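Local coordinates for CHAD domain protein (Streptomyces chartreusis, PDB 6RN5) that probably binds polyphosphate, as a phosin built on the all-helical CHAD fold, and also binds copper, at residues A[67-70]-A[71-75]; A[78-81]-A[82-86]; A[107-110]-A[111-115]; A[237-240]-A[241-245]. All blocks are in the same frame, centred on the assembly; numbering follows the deposited sequence.

Contact 1: residues A[67-70]-A[71-75]; sequences RRIS and ATLHT. With SO4 (sulfate ion), chain G; SO4 (sulfate ion), chain I.
R67 and R68 each do two jobs: their guanidiniums hold two bound sulfates, while their carbonyls receive the amides of A71 and T72 one helical turn on. Oxygen O1 of sulfate G sits at the edge of both guanidiniums, 2.9 Å from R67 NH1 and likewise 2.9 Å from R68 NH1. R68 NH2 takes the next oxygen of the same ion, O2, at 3.0 Å in a nearly straight bond (170°). R67 reaches further, with NH2 at 2.8 Å from O1 of the second sulfate (chain I) and NH1 on O2 of that same ion at 3.2 Å, so one guanidinium bridges the two anions at its edge. A leucine in place of R67 would probably leave this second sulfate without its two-pronged hold and take one of the donors from O1 of sulfate G. R64, R288 and Y289 also bond sulfate G, and R60 and R63 the second one. Such a basic surface on CHAD helices is consistent with polyphosphate binding, the sulfates probably standing in for phosphate groups. R68 extends from CG to NE, whereas the R67 chain bends at chi3 (-57°). Behind them, R68 O is gripped twice. With chi1 at -62°, T72 places OG1 beside its own N, and the hydroxyl donates to R68 O at 2.7 Å while T72 N approaches that oxygen from the opposite face at 3.0 Å. One residue on, L73 N donates to I69 O, and I69 CG2 lies 4.2 Å from L73 CD1. E292 salt-bridges R68, and Y289 bonds R67 NE.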
loop_
_atom_site.group_PDB
_atom_site.type_symbol
_atom_site.label_atom_id
_atom_site.label_comp_id
_atom_site.label_asym_id
_atom_site.label_seq_id
_atom_site.Cartn_x
_atom_site.Cartn_y
_atom_site.Cartn_z
ATOM N N ARG A 67 -3.791 28.257 22.165
ATOM C CA ARG A 67 -4.584 27.040 22.119
ATOM C C ARG A 67 -5.001 26.594 23.521
ATOM O O ARG A 67 -6.083 26.043 23.731
ATOM C CB ARG A 67 -3.745 25.886 21.563
ATOM C CG ARG A 67 -3.539 25.880 20.086
ATOM C CD ARG A 67 -3.112 24.475 19.679
ATOM N NE ARG A 67 -1.907 23.960 20.345
ATOM C CZ ARG A 67 -0.736 23.790 19.719
ATOM N NH1 ARG A 67 0.299 23.277 20.341
ATOM N NH2 ARG A 67 -0.591 24.144 18.439
ATOM N N ARG A 68 -4.089 26.733 24.477
ATOM C CA ARG A 68 -4.484 26.403 25.850
ATOM C C ARG A 68 -5.558 27.317 26.426
ATOM O O ARG A 68 -6.375 26.874 27.214
ATOM C CB ARG A 68 -3.302 26.366 26.794
ATOM C CG ARG A 68 -2.454 25.161 26.580
ATOM C CD ARG A 68 -1.037 25.326 27.150
ATOM N NE ARG A 68 -0.445 24.016 27.259
ATOM C CZ ARG A 68 0.128 23.358 26.267
ATOM N NH1 ARG A 68 0.218 23.880 25.060
ATOM N NH2 ARG A 68 0.638 22.154 26.488
ATOM N N ILE A 69 -5.505 28.597 26.100
ATOM C CA ILE A 69 -6.461 29.528 26.649
ATOM C C ILE A 69 -7.829 29.224 26.015
ATOM O O ILE A 69 -8.858 29.138 26.705
ATOM C CB ILE A 69 -6.001 30.952 26.361
ATOM C CG1 ILE A 69 -4.729 31.242 27.151
ATOM C CG2 ILE A 69 -7.060 31.947 26.723
ATOM C CD1 ILE A 69 -4.068 32.575 26.806
ATOM N N SER A 70 -7.808 28.998 24.709
ATOM C CA SER A 70 -9.000 28.751 23.971
ATOM C C SER A 70 -9.667 27.466 24.487
ATOM O O SER A 70 -10.887 27.428 24.722
ATOM C CB SER A 70 -8.668 28.707 22.471
ATOM O OG SER A 70 -9.851 28.774 21.736
ATOM N N ALA A 71 -8.866 26.437 24.723
ATOM C CA ALA A 71 -9.376 25.188 25.296
ATOM C C ALA A 71 -10.011 25.384 26.670
ATOM O O ALA A 71 -11.090 24.858 26.971
ATOM C CB ALA A 71 -8.263 24.145 25.396
ATOM N N THR A 72 -9.316 26.124 27.506
ATOM C CA THR A 72 -9.732 26.364 28.872
ATOM C C THR A 72 -11.081 27.086 28.898
ATOM O O THR A 72 -11.958 26.745 29.691
ATOM C CB THR A 72 -8.664 27.161 29.589
ATOM O OG1 THR A 72 -7.464 26.377 29.618
ATOM C CG2 THR A 72 -9.051 27.460 31.008
ATOM N N LEU A 73 -11.236 28.056 28.010
ATOM C CA LEU A 73 -12.464 28.825 27.911
ATOM C C LEU A 73 -13.611 27.952 27.395
ATOM O O LEU A 73 -14.739 28.336 27.487
ATOM C CB LEU A 73 -12.264 30.064 27.032
ATOM C CG LEU A 73 -11.843 31.334 27.801
ATOM C CD1 LEU A 73 -10.669 31.129 28.722
ATOM C CD2 LEU A 73 -11.523 32.455 26.834
ATOM N N HIS A 74 -13.307 26.790 26.832
ATOM C CA HIS A 74 -14.338 25.896 26.336
ATOM C C HIS A 74 -14.724 24.997 27.485
ATOM O O HIS A 74 -15.861 25.002 27.892
ATOM C CB HIS A 74 -13.822 25.059 25.137
ATOM C CG HIS A 74 -14.856 24.176 24.535
ATOM N ND1 HIS A 74 -14.971 22.841 24.840
ATOM C CD2 HIS A 74 -15.852 24.449 23.663
ATOM C CE1 HIS A 74 -15.975 22.321 24.165
ATOM N NE2 HIS A 74 -16.525 23.274 23.438
ATOM N N THR A 75 -13.754 24.217 27.974
ATOM C CA THR A 75 -13.966 23.189 29.005
ATOM C C THR A 75 -14.594 23.769 30.277
ATOM O O THR A 75 -15.421 23.102 30.932
ATOM C CB THR A 75 -12.625 22.496 29.350
ATOM O OG1 THR A 75 -12.080 21.902 28.172
ATOM C CG2 THR A 75 -12.809 21.428 30.392
HETATM S S SO4 G . 1.070 20.677 23.006
HETATM O O1 SO4 G . 0.998 22.119 22.874
HETATM O O2 SO4 G . 1.724 20.397 24.306
HETATM O O3 SO4 G . 1.862 20.080 21.925
HETATM O O4 SO4 G . -0.310 20.143 22.888
HETATM S S SO4 I . 2.666 22.938 17.074
HETATM O O1 SO4 I . 1.788 24.103 16.886
HETATM O O2 SO4 I . 2.860 22.706 18.548
HETATM O O3 SO4 I . 3.999 23.200 16.531
HETATM O O4 SO4 I . 2.064 21.756 16.488
#

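Contact 2: residues A[78-81]-A[82-86]; sequences SLLD and TDWCE
D81 has its CG swung trans to the backbone N (chi1 -178°), which carries OD1 over the first turn of the helix that starts at T82 and sets it against the amide of W84. The bond is short and almost straight, W84 N to D81 OD1 2.8 Å with 176° at the hydrogen, and it meets the oxygen on its anti side, 22° out of the carboxylate plane. W84 likewise has its CG trans to its N, and the indole lies to the flank, with D81 O near the plane of the ring at its edge. The same OD1 accepts from a water at 2.7 Å, and that water in turn receives D83 N, again at 2.7 Å. In this way the D83 amide, badly angled for D81 itself, is served through solvent. D83 brings a second carboxylate close, its OD2 4.6 Å from D81 OD1; the amide, the water and the start of the helix probably ease the repulsion. Below the cap, D81 O takes C85 N at 3.0 Å and begins the regular helical pattern. On the inner side L80 lays its CB 3.6 Å from C85 SG, and its CD2 comes obliquely to the W84 ring, 4.4 Å from CZ3. L73 of helix 56-75 packs against all three of L80, W84 and C85. The ensemble is a classic helix start, with D81 as the N-cap of helix 82-120 and L80, just before it, meeting C85 in a hydrophobic staple.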
loop_
_atom_site.group_PDB
_atom_site.type_symbol
_atom_site.label_atom_id
_atom_site.label_comp_id
_atom_site.label_asym_id
_atom_site.label_seq_id
_atom_site.Cartn_x
_atom_site.Cartn_y
_atom_site.Cartn_z
ATOM N N SER A 78 -18.352 27.285 32.000
ATOM C CA SER A 78 -19.402 27.536 33.004
ATOM C C SER A 78 -18.881 28.331 34.186
ATOM O O SER A 78 -19.664 28.919 34.884
ATOM C CB SER A 78 -20.024 26.219 33.496
ATOM O OG SER A 78 -19.026 25.325 33.921
ATOM N N LEU A 79 -17.568 28.344 34.433
ATOM C CA LEU A 79 -17.017 29.134 35.547
ATOM C C LEU A 79 -16.578 30.558 35.172
ATOM O O LEU A 79 -16.046 31.249 36.004
ATOM C CB LEU A 79 -15.854 28.379 36.214
ATOM C CG LEU A 79 -16.320 27.041 36.815
ATOM C CD1 LEU A 79 -15.188 26.454 37.599
ATOM C CD2 LEU A 79 -17.521 27.215 37.729
ATOM N N LEU A 80 -16.860 31.003 33.947
ATOM C CA LEU A 80 -16.311 32.246 33.400
ATOM C C LEU A 80 -17.452 33.029 32.745
ATOM O O LEU A 80 -18.417 32.461 32.345
ATOM C CB LEU A 80 -15.230 31.910 32.360
ATOM C CG LEU A 80 -14.021 31.097 32.851
ATOM C CD1 LEU A 80 -13.260 30.343 31.755
ATOM C CD2 LEU A 80 -13.044 32.006 33.544
ATOM N N ASP A 81 -17.327 34.335 32.637
ATOM C CA ASP A 81 -18.303 35.158 31.895
ATOM C C ASP A 81 -18.520 34.670 30.474
ATOM O O ASP A 81 -17.567 34.583 29.677
ATOM C CB ASP A 81 -17.808 36.589 31.874
ATOM C CG ASP A 81 -18.758 37.530 31.178
ATOM O OD1 ASP A 81 -18.921 37.505 29.936
ATOM O OD2 ASP A 81 -19.310 38.346 31.894
ATOM N N THR A 82 -19.777 34.377 30.139
ATOM C CA THR A 82 -20.080 33.728 28.894
ATOM C C THR A 82 -19.714 34.583 27.677
ATOM O O THR A 82 -19.061 34.065 26.751
ATOM C CB THR A 82 -21.555 33.290 28.847
ATOM O OG1 THR A 82 -21.733 32.245 29.784
ATOM C CG2 THR A 82 -21.932 32.715 27.509
ATOM N N ASP A 83 -20.143 35.852 27.674
ATOM C CA ASP A 83 -19.866 36.784 26.569
ATOM C C ASP A 83 -18.363 36.897 26.372
ATOM O O ASP A 83 -17.867 36.734 25.262
ATOM C CB ASP A 83 -20.413 38.193 26.834
ATOM C CG ASP A 83 -21.924 38.246 26.888
ATOM O OD1 ASP A 83 -22.592 37.396 26.275
ATOM O OD2 ASP A 83 -22.440 39.154 27.565
ATOM N N TRP A 84 -17.640 37.157 27.454
ATOM C CA TRP A 84 -16.190 37.204 27.367
ATOM C C TRP A 84 -15.610 35.931 26.685
ATOM O O TRP A 84 -14.891 36.037 25.699
ATOM C CB TRP A 84 -15.628 37.451 28.743
ATOM C CG TRP A 84 -14.145 37.466 28.784
ATOM C CD1 TRP A 84 -13.305 38.531 28.519
ATOM C CD2 TRP A 84 -13.305 36.379 29.170
ATOM N NE1 TRP A 84 -11.990 38.144 28.693
ATOM C CE2 TRP A 84 -11.970 36.835 29.107
ATOM C CE3 TRP A 84 -13.553 35.045 29.541
ATOM C CZ2 TRP A 84 -10.898 36.007 29.377
ATOM C CZ3 TRP A 84 -12.485 34.236 29.826
ATOM C CH2 TRP A 84 -11.161 34.723 29.748
ATOM N N CYS A 85 -15.998 34.744 27.134
ATOM C CA CYS A 85 -15.545 33.499 26.499
ATOM C C CYS A 85 -15.828 33.456 24.998
ATOM O O CYS A 85 -14.977 33.076 24.186
ATOM C CB CYS A 85 -16.205 32.262 27.128
ATOM S SG CYS A 85 -15.587 31.891 28.766
ATOM N N GLU A 86 -17.048 33.830 24.657
ATOM C CA GLU A 86 -17.529 33.739 23.294
ATOM C C GLU A 86 -16.810 34.738 22.402
ATOM O O GLU A 86 -16.544 34.437 21.264
ATOM C CB GLU A 86 -19.036 33.994 23.260
ATOM C CG GLU A 86 -19.859 32.896 23.902
ATOM C CD GLU A 86 -21.373 33.125 23.757
ATOM O OE1 GLU A 86 -21.818 34.300 23.645
ATOM O OE2 GLU A 86 -22.113 32.116 23.742
HETATM O O HOH W 1 -21.581 37.039 29.619
#

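Contact 3: residues A[107-110]-A[111-115]; sequences ARLE and RLLNA
L109 and L113, one turn apart, cross obliquely, with their CD1 methyls 3.5 Å from each other and L109 CG 3.8 Å from L113 CD1. The crossing follows from unlike first torsions: L109 has CG trans to N at 176°, while L113 holds its CG beside N at -62°, so the earlier chain leans forward and the later one back. An alanine at L113 is likely to strip L109 CD1 of this partner and open a gap along that edge of the helix. R108 and L112 behave otherwise, lying alongside each other and pointing the same way, the aliphatic CG of R108 4.0 Å from L112 CD1. These pairs are i to i+4 neighbours in the later part of helix 82-120, one of the long helices of the CHAD bundle; L109 and L112 face helix 170-198, and L112 also touches L347 of helix 338-366. On the exposed flank E110 and N114 approach with carboxylate and amide planes 41° apart, and what meets is E110 CG with N114 ND2, at 3.5 Å. Their backbones are joined by N114 N on E110 O, 2.9 Å. R111 bends at chi3 and sends NH1 to Q351 OE1 of helix 338-366.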
loop_
_atom_site.group_PDB
_atom_site.type_symbol
_atom_site.label_atom_id
_atom_site.label_comp_id
_atom_site.label_asym_id
_atom_site.label_seq_id
_atom_site.Cartn_x
_atom_site.Cartn_y
_atom_site.Cartn_z
ATOM N N ALA A 107 6.166 21.424 7.084
ATOM C CA ALA A 107 6.269 20.018 7.498
ATOM C C ALA A 107 5.686 19.079 6.422
ATOM O O ALA A 107 6.201 17.987 6.172
ATOM C CB ALA A 107 5.563 19.805 8.820
ATOM N N ARG A 108 4.598 19.515 5.787
ATOM C CA ARG A 108 3.996 18.721 4.715
ATOM C C ARG A 108 4.986 18.478 3.546
ATOM O O ARG A 108 5.085 17.390 3.022
ATOM C CB ARG A 108 2.734 19.423 4.263
ATOM C CG ARG A 108 1.926 18.683 3.253
ATOM C CD ARG A 108 0.601 19.383 3.123
ATOM N NE ARG A 108 -0.006 19.466 4.448
ATOM C CZ ARG A 108 -0.721 20.499 4.905
ATOM N NH1 ARG A 108 -0.963 21.565 4.154
ATOM N NH2 ARG A 108 -1.218 20.442 6.129
ATOM N N LEU A 109 5.727 19.489 3.148
ATOM C CA LEU A 109 6.682 19.320 2.063
ATOM C C LEU A 109 7.714 18.290 2.441
ATOM O O LEU A 109 7.992 17.331 1.694
ATOM C CB LEU A 109 7.368 20.648 1.727
ATOM C CG LEU A 109 8.482 20.604 0.667
ATOM C CD1 LEU A 109 8.038 19.890 -0.613
ATOM C CD2 LEU A 109 8.979 22.001 0.322
ATOM N N GLU A 110 8.279 18.473 3.623
ATOM C CA GLU A 110 9.244 17.509 4.142
ATOM C C GLU A 110 8.727 16.065 4.194
ATOM O O GLU A 110 9.403 15.124 3.751
ATOM C CB GLU A 110 9.666 17.937 5.520
ATOM C CG GLU A 110 10.563 16.911 6.157
ATOM C CD GLU A 110 11.652 17.538 6.979
ATOM O OE1 GLU A 110 11.354 18.563 7.659
ATOM O OE2 GLU A 110 12.788 16.985 6.935
ATOM N N ARG A 111 7.529 15.889 4.735
ATOM C CA ARG A 111 6.923 14.584 4.812
ATOM C C ARG A 111 6.814 14.009 3.405
ATOM O O ARG A 111 7.142 12.838 3.167
ATOM C CB ARG A 111 5.533 14.707 5.469
ATOM C CG ARG A 111 4.597 13.546 5.235
ATOM C CD ARG A 111 3.262 13.719 5.971
ATOM N NE ARG A 111 3.403 13.315 7.364
ATOM C CZ ARG A 111 3.269 12.078 7.828
ATOM N NH1 ARG A 111 2.883 11.059 7.055
ATOM N NH2 ARG A 111 3.443 11.885 9.117
ATOM N N LEU A 112 6.379 14.823 2.446
ATOM C CA LEU A 112 6.199 14.301 1.101
ATOM C C LEU A 112 7.530 13.999 0.395
ATOM O O LEU A 112 7.678 12.962 -0.283
ATOM C CB LEU A 112 5.331 15.243 0.273
ATOM C CG LEU A 112 3.845 15.290 0.686
ATOM C CD1 LEU A 112 3.113 16.503 0.127
ATOM C CD2 LEU A 112 3.061 14.048 0.306
ATOM N N LEU A 113 8.502 14.881 0.536
ATOM C CA LEU A 113 9.835 14.570 -0.046
ATOM C C LEU A 113 10.483 13.330 0.561
ATOM O O LEU A 113 10.983 12.486 -0.173
ATOM C CB LEU A 113 10.792 15.757 0.021
ATOM C CG LEU A 113 10.258 16.948 -0.805
ATOM C CD1 LEU A 113 11.142 18.188 -0.655
ATOM C CD2 LEU A 113 10.126 16.635 -2.297
ATOM N N ASN A 114 10.411 13.178 1.872
ATOM C CA ASN A 114 10.849 11.937 2.516
ATOM C C ASN A 114 10.140 10.724 1.910
ATOM O O ASN A 114 10.792 9.774 1.543
ATOM C CB ASN A 114 10.614 11.973 4.029
ATOM C CG ASN A 114 11.581 12.891 4.742
ATOM O OD1 ASN A 114 12.701 13.127 4.274
ATOM N ND2 ASN A 114 11.149 13.440 5.843
ATOM N N ALA A 115 8.813 10.788 1.768
ATOM C CA ALA A 115 8.072 9.637 1.305
ATOM C C ALA A 115 8.459 9.254 -0.121
ATOM O O ALA A 115 8.621 8.082 -0.410
ATOM C CB ALA A 115 6.578 9.868 1.443
#

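Contact 4: residues A[237-240]-A[241-245]; sequences DRLT and DAVAA
L239 and V243 form the close-packed side of this helical turn: they run side by side in the same direction, L239 CD1 4.0 Å from V243 CG2, and that CG2 methyl also rests 3.4 Å from L239 O. Beneath them V243 N donates to L239 O at 2.9 Å. W366 of helix 338-366 covers both side chains, while A242 joins L239 in facing helix 274-295. Residues 237-244 belong to the later part of helix 229-244, an amphipathic helix laid on the bundle by its apolar stripe, with a polar stripe turned to solvent. There side chains meet each other more loosely. The carboxylates of D237 and D241 both lie on this exposed flank, and the two residues' side chains come no nearer than D237 CB to D241 OD2, 4.3 Å apart; the D241 carboxylate lies beside D237 O, an acceptor that it cannot bond, and it is D241 N that takes this oxygen, at 2.8 Å. T240 stands at the border. Its chi1 of 60° wedges OG1 between N and the carbonyl carbon, turned back toward the carbonyls of K236 and D237, which compete for its single proton. Further on, A244 N closes on T240 O at 3.0 Å.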
loop_
_atom_site.group_PDB
_atom_site.type_symbol
_atom_site.label_atom_id
_atom_site.label_comp_id
_atom_site.label_asym_id
_atom_site.label_seq_id
_atom_site.Cartn_x
_atom_site.Cartn_y
_atom_site.Cartn_z
ATOM N N ASP A 237 -15.086 12.527 29.384
ATOM C CA ASP A 237 -16.219 11.782 28.838
ATOM C C ASP A 237 -16.464 12.084 27.397
ATOM O O ASP A 237 -16.713 11.157 26.593
ATOM C CB ASP A 237 -17.507 12.039 29.595
ATOM C CG ASP A 237 -17.452 11.531 31.036
ATOM O OD1 ASP A 237 -16.557 10.730 31.446
ATOM O OD2 ASP A 237 -18.304 12.007 31.782
ATOM N N ARG A 238 -16.443 13.362 27.033
ATOM C CA ARG A 238 -16.660 13.685 25.592
ATOM C C ARG A 238 -15.649 12.956 24.681
ATOM O O ARG A 238 -16.020 12.391 23.626
ATOM C CB ARG A 238 -16.655 15.181 25.376
ATOM C CG ARG A 238 -17.872 15.835 25.930
ATOM C CD ARG A 238 -17.859 17.308 25.636
ATOM N NE ARG A 238 -16.855 18.113 26.331
ATOM C CZ ARG A 238 -17.049 18.743 27.507
ATOM N NH1 ARG A 238 -18.176 18.569 28.202
ATOM N NH2 ARG A 238 -16.110 19.538 28.021
ATOM N N LEU A 239 -14.395 12.877 25.137
ATOM C CA LEU A 239 -13.349 12.153 24.399
ATOM C C LEU A 239 -13.664 10.619 24.330
ATOM O O LEU A 239 -13.720 10.004 23.268
ATOM C CB LEU A 239 -12.000 12.395 25.106
ATOM C CG LEU A 239 -10.840 11.484 24.661
ATOM C CD1 LEU A 239 -10.608 11.694 23.150
ATOM C CD2 LEU A 239 -9.552 11.748 25.442
ATOM N N THR A 240 -13.853 10.009 25.492
ATOM C CA THR A 240 -14.057 8.570 25.583
ATOM C C THR A 240 -15.347 8.143 24.838
ATOM O O THR A 240 -15.366 7.090 24.209
ATOM C CB THR A 240 -14.072 8.106 27.056
ATOM O OG1 THR A 240 -15.125 8.767 27.752
ATOM C CG2 THR A 240 -12.764 8.464 27.776
ATOM N N ASP A 241 -16.408 8.950 24.879
ATOM C CA ASP A 241 -17.612 8.611 24.117
ATOM C C ASP A 241 -17.347 8.683 22.611
ATOM O O ASP A 241 -17.854 7.852 21.859
ATOM C CB ASP A 241 -18.752 9.550 24.431
ATOM C CG ASP A 241 -19.207 9.449 25.874
ATOM O OD1 ASP A 241 -18.874 8.473 26.594
ATOM O OD2 ASP A 241 -19.839 10.405 26.317
ATOM N N ALA A 242 -16.567 9.676 22.178
ATOM C CA ALA A 242 -16.222 9.782 20.761
ATOM C C ALA A 242 -15.349 8.639 20.289
ATOM O O ALA A 242 -15.558 8.100 19.198
ATOM C CB ALA A 242 -15.569 11.132 20.444
ATOM N N VAL A 243 -14.383 8.256 21.112
ATOM C CA VAL A 243 -13.579 7.124 20.775
ATOM C C VAL A 243 -14.437 5.842 20.626
ATOM O O VAL A 243 -14.306 5.117 19.614
ATOM C CB VAL A 243 -12.463 6.913 21.793
ATOM C CG1 VAL A 243 -11.806 5.545 21.569
ATOM C CG2 VAL A 243 -11.444 8.072 21.686
ATOM N N ALA A 244 -15.308 5.579 21.610
ATOM C CA ALA A 244 -16.272 4.436 21.560
ATOM C C ALA A 244 -17.054 4.390 20.254
ATOM O O ALA A 244 -17.339 3.334 19.751
ATOM C CB ALA A 244 -17.260 4.487 22.741
ATOM N N ALA A 245 -17.367 5.546 19.707
ATOM C CA ALA A 245 -18.076 5.645 18.448
ATOM C C ALA A 245 -17.210 5.440 17.191
ATOM O O ALA A 245 -17.765 5.364 16.105
ATOM C CB ALA A 245 -18.796 6.976 18.370
#

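Overall arrangement
Contacts 1 and 2 are in direct touch: L73 of contact 1 sets its CG 3.6 Å from CZ3 of W84 in contact 2, so the end of helix 56-75 packs on the start of helix 82-120. Contact 3 uses that second helix too, yet far along it, its centre about 41 Å from that of contact 2 and across the chain's centre. It lies nearest the metal, with the L112 side chain about 8 Å from that of H348 and about 11 Å from a bound copper. Contact 1 instead faces the sulfates. Contact 4 approaches contact 1 to about 4 Å between nearest atoms without touching it, and lies away from the copper and carbonate sites.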